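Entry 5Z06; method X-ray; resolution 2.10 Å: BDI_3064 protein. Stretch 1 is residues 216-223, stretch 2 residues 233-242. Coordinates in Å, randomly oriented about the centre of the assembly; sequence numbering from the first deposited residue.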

ATOM      1  N   ASP A 216      -9.084 -12.277  20.537  1.00 45.80           N
ATOM      2  CA  ASP A 216      -8.800 -12.755  19.186  1.00 43.77           C
ATOM      3  C   ASP A 216     -10.094 -12.977  18.367  1.00 44.13           C
ATOM      4  O   ASP A 216     -10.514 -14.103  18.078  1.00 43.67           O
ATOM      5  CB  ASP A 216      -7.911 -13.999  19.244  1.00 43.24           C
ATOM      6  CG  ASP A 216      -7.210 -14.270  17.935  1.00 47.64           C
ATOM      7  OD1 ASP A 216      -7.346 -13.468  16.990  1.00 52.71           O
ATOM      8  OD2 ASP A 216      -6.525 -15.294  17.819  1.00 46.48           O
ATOM      9  N   ILE A 217     -10.715 -11.863  17.999  1.00 42.88           N
ATOM     10  CA  ILE A 217     -11.935 -11.873  17.204  1.00 41.91           C
ATOM     11  C   ILE A 217     -11.631 -12.053  15.714  1.00 41.85           C
ATOM     12  O   ILE A 217     -10.503 -11.805  15.244  1.00 37.54           O
ATOM     13  CB  ILE A 217     -12.792 -10.610  17.435  1.00 40.04           C
ATOM     14  CG1 ILE A 217     -12.083  -9.335  16.982  1.00 41.49           C
ATOM     15  CG2 ILE A 217     -13.177 -10.494  18.905  1.00 41.12           C
ATOM     16  CD1 ILE A 217     -13.044  -8.274  16.519  1.00 43.11           C
ATOM     17  N   LYS A 218     -12.655 -12.471  14.975  1.00 40.33           N
ATOM     18  CA  LYS A 218     -12.491 -12.765  13.551  1.00 42.75           C
ATOM     19  C   LYS A 218     -12.515 -11.456  12.752  1.00 40.91           C
ATOM     20  O   LYS A 218     -11.634 -11.176  11.948  1.00 39.00           O
ATOM     21  CB  LYS A 218     -13.588 -13.716  13.080  1.00 42.30           C
ATOM     22  CG  LYS A 218     -13.310 -14.379  11.742  1.00 45.01           C
ATOM     23  CD  LYS A 218     -14.537 -15.123  11.242  1.00 45.21           C
ATOM     24  CE  LYS A 218     -14.314 -15.764   9.886  1.00 45.83           C
ATOM     25  NZ  LYS A 218     -13.340 -16.870   9.940  1.00 46.54           N
ATOM     26  N   TYR A 219     -13.550 -10.672  12.984  1.00 38.86           N
ATOM     27  CA  TYR A 219     -13.718  -9.416  12.292  1.00 38.43           C
ATOM     28  C   TYR A 219     -14.760  -8.604  12.990  1.00 38.40           C
ATOM     29  O   TYR A 219     -15.456  -9.093  13.878  1.00 38.06           O
ATOM     30  CB  TYR A 219     -14.081  -9.607  10.810  1.00 36.34           C
ATOM     31  CG  TYR A 219     -15.118 -10.670  10.431  1.00 35.60           C
ATOM     32  CD1 TYR A 219     -16.437 -10.608  10.880  1.00 35.07           C
ATOM     33  CD2 TYR A 219     -14.791 -11.677   9.522  1.00 35.08           C
ATOM     34  CE1 TYR A 219     -17.371 -11.557  10.489  1.00 35.87           C
ATOM     35  CE2 TYR A 219     -15.717 -12.623   9.124  1.00 34.83           C
ATOM     36  CZ  TYR A 219     -17.004 -12.556   9.604  1.00 35.53           C
ATOM     37  OH  TYR A 219     -17.912 -13.493   9.191  1.00 35.71           O
ATOM     38  N   TYR A 220     -14.819  -7.344  12.614  1.00 38.31           N
ATOM     39  CA  TYR A 220     -15.912  -6.479  12.996  1.00 40.58           C
ATOM     40  C   TYR A 220     -16.920  -6.519  11.866  1.00 41.24           C
ATOM     41  O   TYR A 220     -16.530  -6.516  10.704  1.00 44.56           O
ATOM     42  CB  TYR A 220     -15.404  -5.067  13.214  1.00 41.14           C
ATOM     43  CG  TYR A 220     -14.463  -4.976  14.379  1.00 42.58           C
ATOM     44  CD1 TYR A 220     -14.955  -4.900  15.683  1.00 42.20           C
ATOM     45  CD2 TYR A 220     -13.084  -4.982  14.183  1.00 44.58           C
ATOM     46  CE1 TYR A 220     -14.095  -4.819  16.765  1.00 45.82           C
ATOM     47  CE2 TYR A 220     -12.210  -4.902  15.253  1.00 45.29           C
ATOM     48  CZ  TYR A 220     -12.712  -4.815  16.543  1.00 46.49           C
ATOM     49  OH  TYR A 220     -11.828  -4.738  17.597  1.00 45.15           O
ATOM     50  N   ARG A 221     -18.197  -6.602  12.201  1.00 40.65           N
ATOM     51  CA  ARG A 221     -19.245  -6.489  11.220  1.00 41.39           C
ATOM     52  C   ARG A 221     -19.788  -5.103  11.359  1.00 39.44           C
ATOM     53  O   ARG A 221     -20.124  -4.688  12.482  1.00 38.62           O
ATOM     54  CB  ARG A 221     -20.370  -7.486  11.483  1.00 46.85           C
ATOM     55  CG  ARG A 221     -20.459  -8.604  10.467  1.00 51.78           C
ATOM     56  CD  ARG A 221     -21.610  -9.554  10.773  1.00 53.33           C
ATOM     57  NE  ARG A 221     -21.268 -10.913  10.352  1.00 56.67           N
ATOM     58  CZ  ARG A 221     -21.664 -12.038  10.955  1.00 59.49           C
ATOM     59  NH1 ARG A 221     -22.447 -12.012  12.041  1.00 59.13           N
ATOM     60  NH2 ARG A 221     -21.264 -13.215  10.464  1.00 58.30           N
ATOM     61  N   ILE A 222     -19.931  -4.412  10.225  1.00 35.65           N
ATOM     62  CA  ILE A 222     -20.471  -3.059  10.225  1.00 36.47           C
ATOM     63  C   ILE A 222     -21.889  -3.109   9.670  1.00 36.17           C
ATOM     64  O   ILE A 222     -22.125  -3.710   8.618  1.00 35.51           O
ATOM     65  CB  ILE A 222     -19.609  -2.064   9.409  1.00 34.83           C
ATOM     66  CG1 ILE A 222     -18.196  -1.962  10.004  1.00 33.34           C
ATOM     67  CG2 ILE A 222     -20.263  -0.678   9.370  1.00 36.34           C
ATOM     68  CD1 ILE A 222     -17.220  -2.970   9.450  1.00 34.41           C
ATOM     69  N   TYR A 223     -22.799  -2.458  10.396  1.00 34.66           N
ATOM     70  CA  TYR A 223     -24.220  -2.346  10.022  1.00 39.06           C
ATOM     71  C   TYR A 223     -24.564  -0.915   9.701  1.00 36.34           C
ATOM     72  O   TYR A 223     -24.114   0.002  10.363  1.00 39.92           O
ATOM     73  CB  TYR A 223     -25.135  -2.818  11.157  1.00 40.34           C
ATOM     74  CG  TYR A 223     -25.040  -4.298  11.397  1.00 42.56           C
ATOM     75  CD1 TYR A 223     -24.051  -4.808  12.229  1.00 44.37           C
ATOM     76  CD2 TYR A 223     -25.909  -5.194  10.763  1.00 43.61           C
ATOM     77  CE1 TYR A 223     -23.931  -6.164  12.442  1.00 44.70           C
ATOM     78  CE2 TYR A 223     -25.802  -6.558  10.974  1.00 44.00           C
ATOM     79  CZ  TYR A 223     -24.810  -7.035  11.820  1.00 46.02           C
ATOM     80  OH  TYR A 223     -24.673  -8.379  12.037  1.00 45.74           O
ATOM     81  N   PRO A 233     -26.144  -5.489   7.159  1.00 53.33           N
ATOM     82  CA  PRO A 233     -24.699  -5.611   7.302  1.00 48.16           C
ATOM     83  C   PRO A 233     -24.037  -5.156   6.002  1.00 42.00           C
ATOM     84  O   PRO A 233     -24.318  -5.701   4.952  1.00 40.63           O
ATOM     85  CB  PRO A 233     -24.508  -7.112   7.561  1.00 49.40           C
ATOM     86  CG  PRO A 233     -25.621  -7.767   6.812  1.00 51.06           C
ATOM     87  CD  PRO A 233     -26.753  -6.771   6.732  1.00 53.61           C
ATOM     88  N   VAL A 234     -23.208  -4.120   6.060  1.00 38.56           N
ATOM     89  CA  VAL A 234     -22.606  -3.569   4.841  1.00 35.49           C
ATOM     90  C   VAL A 234     -21.153  -3.931   4.629  1.00 34.45           C
ATOM     91  O   VAL A 234     -20.678  -3.853   3.500  1.00 37.24           O
ATOM     92  CB  VAL A 234     -22.755  -2.050   4.723  1.00 35.64           C
ATOM     93  CG1 VAL A 234     -24.209  -1.709   4.439  1.00 37.47           C
ATOM     94  CG2 VAL A 234     -22.204  -1.325   5.949  1.00 34.07           C
ATOM     95  N   ALA A 235     -20.448  -4.313   5.684  1.00 32.40           N
ATOM     96  CA  ALA A 235     -19.028  -4.606   5.560  1.00 33.92           C
ATOM     97  C   ALA A 235     -18.525  -5.369   6.749  1.00 33.66           C
ATOM     98  O   ALA A 235     -19.163  -5.399   7.805  1.00 33.67           O
ATOM     99  CB  ALA A 235     -18.219  -3.311   5.420  1.00 33.66           C
ATOM    100  N   VAL A 236     -17.360  -5.979   6.562  1.00 34.28           N
ATOM    101  CA  VAL A 236     -16.609  -6.537   7.666  1.00 34.43           C
ATOM    102  C   VAL A 236     -15.236  -5.916   7.637  1.00 34.65           C
ATOM    103  O   VAL A 236     -14.704  -5.586   6.573  1.00 30.29           O
ATOM    104  CB  VAL A 236     -16.459  -8.072   7.650  1.00 35.68           C
ATOM    105  CG1 VAL A 236     -17.801  -8.735   7.869  1.00 38.97           C
ATOM    106  CG2 VAL A 236     -15.795  -8.592   6.373  1.00 37.02           C
ATOM    107  N   ARG A 237     -14.676  -5.746   8.821  1.00 34.33           N
ATOM    108  CA  ARG A 237     -13.334  -5.281   8.926  1.00 35.32           C
ATOM    109  C   ARG A 237     -12.592  -6.186   9.871  1.00 34.17           C
ATOM    110  O   ARG A 237     -13.011  -6.422  11.001  1.00 37.10           O
ATOM    111  CB  ARG A 237     -13.313  -3.812   9.366  1.00 34.88           C
ATOM    112  CG  ARG A 237     -13.663  -2.846   8.246  1.00 33.61           C
ATOM    113  CD  ARG A 237     -12.564  -2.812   7.195  1.00 33.55           C
ATOM    114  NE  ARG A 237     -12.839  -1.909   6.083  1.00 31.96           N
ATOM    115  CZ  ARG A 237     -13.503  -2.222   4.966  1.00 31.88           C
ATOM    116  NH1 ARG A 237     -14.043  -3.429   4.776  1.00 32.72           N
ATOM    117  NH2 ARG A 237     -13.667  -1.298   4.034  1.00 29.63           N
ATOM    118  N   ARG A 238     -11.474  -6.681   9.386  1.00 33.12           N
ATOM    119  CA  ARG A 238     -10.577  -7.472  10.170  1.00 35.79           C
ATOM    120  C   ARG A 238     -10.021  -6.622  11.321  1.00 38.04           C
ATOM    121  O   ARG A 238      -9.970  -5.392  11.199  1.00 38.41           O
ATOM    122  CB  ARG A 238      -9.444  -7.958   9.280  1.00 37.20           C
ATOM    123  CG  ARG A 238      -9.859  -8.941   8.209  1.00 38.39           C
ATOM    124  CD  ARG A 238     -10.084 -10.295   8.829  1.00 39.88           C
ATOM    125  NE  ARG A 238     -10.700 -11.238   7.911  1.00 42.59           N
ATOM    126  CZ  ARG A 238     -10.959 -12.517   8.200  1.00 44.11           C
ATOM    127  NH1 ARG A 238     -10.623 -13.025   9.379  1.00 45.51           N
ATOM    128  NH2 ARG A 238     -11.553 -13.304   7.293  1.00 47.38           N
ATOM    129  N   PRO A 239      -9.593  -7.266  12.430  1.00 39.10           N
ATOM    130  CA  PRO A 239      -9.137  -6.567  13.657  1.00 39.23           C
ATOM    131  C   PRO A 239      -7.971  -5.564  13.505  1.00 37.42           C
ATOM    132  O   PRO A 239      -7.851  -4.657  14.306  1.00 37.90           O
ATOM    133  CB  PRO A 239      -8.728  -7.721  14.597  1.00 39.62           C
ATOM    134  CG  PRO A 239      -9.290  -8.959  13.989  1.00 39.62           C
ATOM    135  CD  PRO A 239      -9.343  -8.718  12.517  1.00 39.06           C
ATOM    136  N   TRP A 240      -7.151  -5.740  12.473  1.00 37.22           N
ATOM    137  CA  TRP A 240      -6.081  -4.798  12.088  1.00 38.73           C
ATOM    138  C   TRP A 240      -6.581  -3.476  11.490  1.00 41.95           C
ATOM    139  O   TRP A 240      -5.798  -2.544  11.300  1.00 40.71           O
ATOM    140  CB  TRP A 240      -5.062  -5.463  11.124  1.00 36.98           C
ATOM    141  CG  TRP A 240      -5.648  -6.204   9.932  1.00 37.40           C
ATOM    142  CD1 TRP A 240      -5.917  -7.549   9.857  1.00 38.63           C
ATOM    143  CD2 TRP A 240      -6.005  -5.657   8.656  1.00 36.66           C
ATOM    144  NE1 TRP A 240      -6.431  -7.863   8.612  1.00 39.51           N
ATOM    145  CE2 TRP A 240      -6.495  -6.720   7.861  1.00 38.93           C
ATOM    146  CE3 TRP A 240      -5.954  -4.380   8.105  1.00 38.88           C
ATOM    147  CZ2 TRP A 240      -6.940  -6.533   6.548  1.00 41.49           C
ATOM    148  CZ3 TRP A 240      -6.405  -4.189   6.801  1.00 40.89           C
ATOM    149  CH2 TRP A 240      -6.886  -5.260   6.034  1.00 41.98           C
ATOM    150  N   MET A 241      -7.878  -3.380  11.215  1.00 43.47           N
ATOM    151  CA  MET A 241      -8.478  -2.130  10.785  1.00 45.12           C
ATOM    152  C   MET A 241      -9.625  -1.772  11.747  1.00 44.72           C
ATOM    153  O   MET A 241     -10.684  -2.376  11.679  1.00 54.23           O
ATOM    154  CB  MET A 241      -8.953  -2.314   9.334  1.00 45.61           C
ATOM    155  CG  MET A 241      -9.378  -1.072   8.581  1.00 47.53           C
ATOM    156  SD  MET A 241      -8.133   0.212   8.459  1.00 50.78           S
ATOM    157  CE  MET A 241      -6.929  -0.632   7.447  1.00 51.02           C
ATOM    158  N   ASN A 242      -9.406  -0.789  12.627  1.00 40.81           N
ATOM    159  CA  ASN A 242     -10.435  -0.254  13.540  1.00 40.24           C
ATOM    160  C   ASN A 242     -11.228   0.901  12.927  1.00 38.52           C
ATOM    161  O   ASN A 242     -11.573   1.899  13.587  1.00 36.07           O
ATOM    162  CB  ASN A 242      -9.795   0.225  14.843  1.00 41.18           C
ATOM    163  CG  ASN A 242      -9.122  -0.894  15.599  1.00 44.23           C
ATOM    164  OD1 ASN A 242      -9.596  -2.044  15.624  1.00 45.28           O
ATOM    165  ND2 ASN A 242      -7.996  -0.569  16.211  1.00 46.02           N
TER

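What holds the two backbones together? They run as neighbouring antiparallel strands, 219-223 against 233-237, their directions 162° apart. Tyr220 and Arg237 form a hydrogen-bonded pair, Tyr220 N to Arg237 O at 2.6 Å and Arg237 N to Tyr220 O at 2.8 Å. Two residues on, Ile222 N reaches Ala235 O at 2.7 Å, close to linear like the Tyr220 N bond.

Why does the ladder loosen at its far end? A beta bulge shifts the register by one between Ile222 and Tyr223, so Tyr223 pairs with Pro233 and Val234 is the extra residue. Ile222 O therefore accepts twice: from Val234 N at 2.8 Å, and from Ala235 N in a weak bond at 3.4 Å. Proline has no amide hydrogen to give, and Pro233 sits at a non-hydrogen-bonded position, where none is called for.

Which bumps fill which hollows along the sheet? On the face bearing Tyr220 and Ile222, the small Ala235 leaves a shallow place beside Ile222, whose CD1 lies 4.2 Å from Ala235 CB and 3.8 Å from Arg237 CG. Its other branch meets the bulge, Ile222 CG2 standing 4.0 Å from Val234 CG2. On the opposite face, Tyr223 CE2 packs 3.7 Å from Pro233 CB, and Val236 CG1 touches Arg221 CG at 3.7 Å. Val236 CG1 also sits over the Tyr219 ring, 4.0 Å from the ring centroid, a CH-pi contact.

How does the contact continue beyond the strands? The second stretch bends into a type I turn from Arg238 to Met241, closed by Met241 N to Arg238 O at 2.9 Å. Pro239 nestles against the first stretch, its CG 4.1 Å from Ile217 CG1 and its CA 3.8 Å from Tyr220 CE2. The Arg238 guanidinium turns one face to the edge of the Tyr219 ring, with Arg238 CZ 4.1 Å from Tyr219 CD2.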